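Local atomic coordinates of polyhedrin (Orgyia pseudotsugata cypovirus 5, PDB entry 5A8U), a protein that forms the crystalline matrix of the viral occlusion bodies (polyhedra), which protect the virus outside its host until insect larvae eat them. Residues E85-H88 with G89-R92; S57-R60 with Q61-K64. One frame throughout, in Å; residues are numbered along the deposited sequence.

Contact 1: E85-H88 with G89-R92; sequences EHQH and GLIR
L90 touches both H86 and Q87 with one methyl, CD1. L90 CD1 lies 3.9 Å from H86 NE2, meeting the imidazole obliquely, and 4.1 Å from Q87 OE1, whose side chain runs alongside L90 and points the same way. H86 reaches the leucine because its CG is anti to the backbone N (chi1 -180°), while NE2 is hydrogen-bonded to D106 OD2 and ND1 to S99 OG. Q87 folds back at chi2 (-55°), and its NE2 sits in the plane of the H86 ring at the edge while donating to E82 O.

One residue further on, I91 and H88 also lie side by side. I91 CD1 comes up at the edge of the H88 imidazole, 3.9 Å from ND1, and that ring is stacked on Y227 of the second subunit. Beneath the side chains Q87 O takes two amides: I91 N at 2.9 Å, nearly in line with the carbonyl, and L90 N at 3.0 Å from above the carbonyl plane. R92 N closes the last turn on H88 O (3.2 Å). Such i to i+3 and i+4 pairings, with alpha and 3-10 bonds mixed, are those of the C-terminal turns of a short helix, here 84-91.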
loop_
_atom_site.group_PDB
_atom_site.type_symbol
_atom_site.label_atom_id
_atom_site.label_comp_id
_atom_site.label_asym_id
_atom_site.label_seq_id
_atom_site.Cartn_x
_atom_site.Cartn_y
_atom_site.Cartn_z
ATOM N N GLU A 85 14.524 19.046 6.561
ATOM C CA GLU A 85 15.872 19.226 7.094
ATOM C C GLU A 85 16.075 18.367 8.340
ATOM O O GLU A 85 17.105 17.718 8.505
ATOM C CB GLU A 85 16.135 20.696 7.415
ATOM C CG GLU A 85 15.649 21.657 6.316
ATOM C CD GLU A 85 14.339 22.369 6.686
ATOM O OE1 GLU A 85 13.258 21.717 6.724
ATOM O OE2 GLU A 85 14.400 23.595 6.938
ATOM N N HIS A 86 15.082 18.382 9.219
ATOM C CA HIS A 86 15.066 17.517 10.387
ATOM C C HIS A 86 15.167 16.028 9.993
ATOM O O HIS A 86 15.978 15.282 10.555
ATOM C CB HIS A 86 13.797 17.816 11.224
ATOM C CG HIS A 86 13.669 16.983 12.463
ATOM N ND1 HIS A 86 14.343 17.270 13.629
ATOM C CD2 HIS A 86 12.934 15.874 12.720
ATOM C CE1 HIS A 86 14.036 16.371 14.549
ATOM N NE2 HIS A 86 13.186 15.509 14.020
ATOM N N GLN A 87 14.360 15.600 9.022
ATOM C CA GLN A 87 14.357 14.200 8.597
ATOM C C GLN A 87 15.736 13.801 8.057
ATOM O O GLN A 87 16.253 12.719 8.360
ATOM C CB GLN A 87 13.265 13.949 7.548
ATOM C CG GLN A 87 11.887 14.461 7.958
ATOM C CD GLN A 87 11.425 13.914 9.303
ATOM O OE1 GLN A 87 11.699 12.759 9.651
ATOM N NE2 GLN A 87 10.725 14.748 10.072
ATOM N N HIS A 88 16.352 14.701 7.295
ATOM C CA HIS A 88 17.711 14.468 6.807
ATOM C C HIS A 88 18.735 14.252 7.927
ATOM O O HIS A 88 19.629 13.426 7.782
ATOM C CB HIS A 88 18.170 15.586 5.876
ATOM C CG HIS A 88 17.504 15.562 4.533
ATOM N ND1 HIS A 88 16.637 14.565 4.144
ATOM C CD2 HIS A 88 17.565 16.433 3.501
ATOM C CE1 HIS A 88 16.197 14.821 2.919
ATOM N NE2 HIS A 88 16.756 15.942 2.505
ATOM N N GLY A 89 18.578 14.975 9.037
ATOM C CA GLY A 89 19.455 14.842 10.192
ATOM C C GLY A 89 19.208 13.543 10.939
ATOM O O GLY A 89 20.064 13.085 11.684
ATOM N N LEU A 90 18.037 12.937 10.749
ATOM C CA LEU A 90 17.794 11.613 11.320
ATOM C C LEU A 90 18.331 10.497 10.431
ATOM O O LEU A 90 18.881 9.509 10.918
ATOM C CB LEU A 90 16.303 11.388 11.544
ATOM C CG LEU A 90 15.642 12.376 12.508
ATOM C CD1 LEU A 90 14.221 11.933 12.748
ATOM C CD2 LEU A 90 16.414 12.430 13.838
ATOM N N ILE A 91 18.172 10.661 9.123
ATOM C CA ILE A 91 18.670 9.683 8.161
ATOM C C ILE A 91 20.176 9.464 8.314
ATOM O O ILE A 91 20.662 8.331 8.286
ATOM C CB ILE A 91 18.357 10.151 6.722
ATOM C CG1 ILE A 91 16.867 9.962 6.425
ATOM C CG2 ILE A 91 19.204 9.407 5.695
ATOM C CD1 ILE A 91 16.343 10.863 5.308
ATOM N N ARG A 92 20.912 10.563 8.465
ATOM C CA ARG A 92 22.365 10.500 8.550
ATOM C C ARG A 92 22.841 11.434 9.654
ATOM O O ARG A 92 22.462 12.612 9.683
ATOM C CB ARG A 92 22.979 10.971 7.234
ATOM C CG ARG A 92 24.510 11.032 7.246
ATOM C CD ARG A 92 25.128 9.724 6.754
ATOM N NE ARG A 92 25.026 8.601 7.697
ATOM C CZ ARG A 92 24.257 7.536 7.508
ATOM N NH1 ARG A 92 23.483 7.458 6.430
ATOM N NH2 ARG A 92 24.251 6.549 8.401
#

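Contact 2: S57-R60 with Q61-K64; sequences SLNR and QLMK
L58 and M63 meet at about a right angle, M63 SD lying 3.7 Å from L58 CB, while L58 CD2 touches L62 CB at 3.9 Å. The leucine at the end of the strand is thus touched by two side chains of the helix that follows.

Between them the backbone turns at N59, the N-cap residue. N59 O accepts from M63 N at 2.9 Å, with the nitrogen nearly on the extension of the C=O bond, though the N-H itself is bent to 143°, and more weakly from L62 N at 3.0 Å; M63 CG also packs against it. The next carbonyl, R60 O, takes K64 N at 3.1 Å, and the K64 chain lies alongside it, CG 3.4 Å away. That position follows from chi1 of 73°, which sets CG between the backbone N and the carbonyl carbon; further out, NZ is bonded to P66 O and I77 O.

The amides of N59 and Q61 come close, with planes 34° apart, but do not bond: N59 ND2 and Q61 OE1 are 3.4 Å apart at a poor angle. Each nitrogen donates instead to the second subunit, N59 ND2 to T222 O and Q61 NE2 to S224 O and M69 O. The R60 guanidinium lies with one face over M63 CB, 3.9 Å from NH1; its NH1 donates to P188 O and its NH2 forms a salt bridge with D106.

The turn carries strand 53-58 into the short helix 60-63. L58 is backbone-bonded to I190 of the adjacent strand 189-195 and reaches V34, Y46 and W48 on strands 30-37 and 43-50, M63 packs on L36, and the carbonyls of L62 and M63 accept from the hydroxyls of Y46 and Y38.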
loop_
_atom_site.group_PDB
_atom_site.type_symbol
_atom_site.label_atom_id
_atom_site.label_comp_id
_atom_site.label_asym_id
_atom_site.label_seq_id
_atom_site.Cartn_x
_atom_site.Cartn_y
_atom_site.Cartn_z
ATOM N N SER A 57 3.800 -2.057 7.377
ATOM C CA SER A 57 5.002 -1.327 7.720
ATOM C C SER A 57 4.658 0.139 7.941
ATOM O O SER A 57 3.606 0.609 7.515
ATOM C CB SER A 57 6.056 -1.459 6.602
ATOM O OG SER A 57 5.712 -0.682 5.453
ATOM N N LEU A 58 5.551 0.860 8.604
ATOM C CA LEU A 58 5.415 2.305 8.696
ATOM C C LEU A 58 6.785 2.922 8.475
ATOM O O LEU A 58 7.736 2.583 9.186
ATOM C CB LEU A 58 4.908 2.727 10.075
ATOM C CG LEU A 58 3.516 2.256 10.476
ATOM C CD1 LEU A 58 3.306 2.552 11.956
ATOM C CD2 LEU A 58 2.451 2.941 9.618
ATOM N N ASN A 59 6.906 3.812 7.495
ATOM C CA ASN A 59 8.158 4.554 7.365
ATOM C C ASN A 59 8.158 5.828 8.217
ATOM O O ASN A 59 7.187 6.099 8.949
ATOM C CB ASN A 59 8.513 4.831 5.896
ATOM C CG ASN A 59 7.502 5.713 5.197
ATOM O OD1 ASN A 59 6.591 6.277 5.827
ATOM N ND2 ASN A 59 7.671 5.863 3.880
ATOM N N ARG A 60 9.235 6.617 8.164
ATOM C CA ARG A 60 9.302 7.760 9.085
ATOM C C ARG A 60 8.171 8.757 8.852
ATOM O O ARG A 60 7.674 9.376 9.805
ATOM C CB ARG A 60 10.671 8.479 9.052
ATOM C CG ARG A 60 11.758 7.843 9.941
ATOM C CD ARG A 60 11.300 7.513 11.398
ATOM N NE ARG A 60 11.260 8.656 12.323
ATOM C CZ ARG A 60 11.044 8.530 13.636
ATOM N NH1 ARG A 60 10.868 7.320 14.162
ATOM N NH2 ARG A 60 11.023 9.596 14.435
ATOM N N GLN A 61 7.721 8.882 7.608
ATOM C CA GLN A 61 6.637 9.822 7.316
ATOM C C GLN A 61 5.362 9.500 8.097
ATOM O O GLN A 61 4.605 10.403 8.441
ATOM C CB GLN A 61 6.326 9.857 5.817
ATOM C CG GLN A 61 7.322 10.685 5.012
ATOM C CD GLN A 61 8.497 9.885 4.472
ATOM O OE1 GLN A 61 8.809 8.814 4.989
ATOM N NE2 GLN A 61 9.180 10.426 3.453
ATOM N N LEU A 62 5.134 8.218 8.375
ATOM C CA LEU A 62 3.981 7.815 9.186
ATOM C C LEU A 62 4.304 7.553 10.667
ATOM O O LEU A 62 3.400 7.528 11.494
ATOM C CB LEU A 62 3.270 6.604 8.564
ATOM C CG LEU A 62 2.596 6.924 7.217
ATOM C CD1 LEU A 62 1.825 5.717 6.686
ATOM C CD2 LEU A 62 1.662 8.118 7.343
ATOM N N MET A 63 5.580 7.355 11.000
ATOM C CA MET A 63 5.944 7.184 12.408
ATOM C C MET A 63 5.840 8.505 13.167
ATOM O O MET A 63 5.570 8.518 14.367
ATOM C CB MET A 63 7.370 6.639 12.547
ATOM C CG MET A 63 7.544 5.216 12.037
ATOM S SD MET A 63 6.728 3.981 13.090
ATOM C CE MET A 63 7.788 4.054 14.547
ATOM N N LYS A 64 6.099 9.608 12.468
ATOM C CA LYS A 64 6.030 10.936 13.064
ATOM C C LYS A 64 4.598 11.470 13.149
ATOM O O LYS A 64 3.676 10.958 12.514
ATOM C CB LYS A 64 6.921 11.930 12.294
ATOM C CG LYS A 64 6.358 12.325 10.942
ATOM C CD LYS A 64 7.294 13.289 10.229
ATOM C CE LYS A 64 6.642 13.904 9.017
ATOM N NZ LYS A 64 5.759 15.044 9.374
#

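Contact 2 precedes contact 1 in the chain: helix 60-63 is followed by helix 84-91, and the two contacts lie on the same side of the chain's centre with their own centres about 14 Å apart. They touch where Q87 NE2 packs 3.7 Å from K64 CD. D106 joins them a second time, holding H86 of contact 1 through OD2 and R60 of contact 2 through OD1. Contact 2 is the more central, its centre about 12 Å from the chain's centre, against about 25 Å for that of contact 1. Both touch the second subunit of the three-chain assembly, consistent with a part in building the subunit interface from which the polyhedra are made.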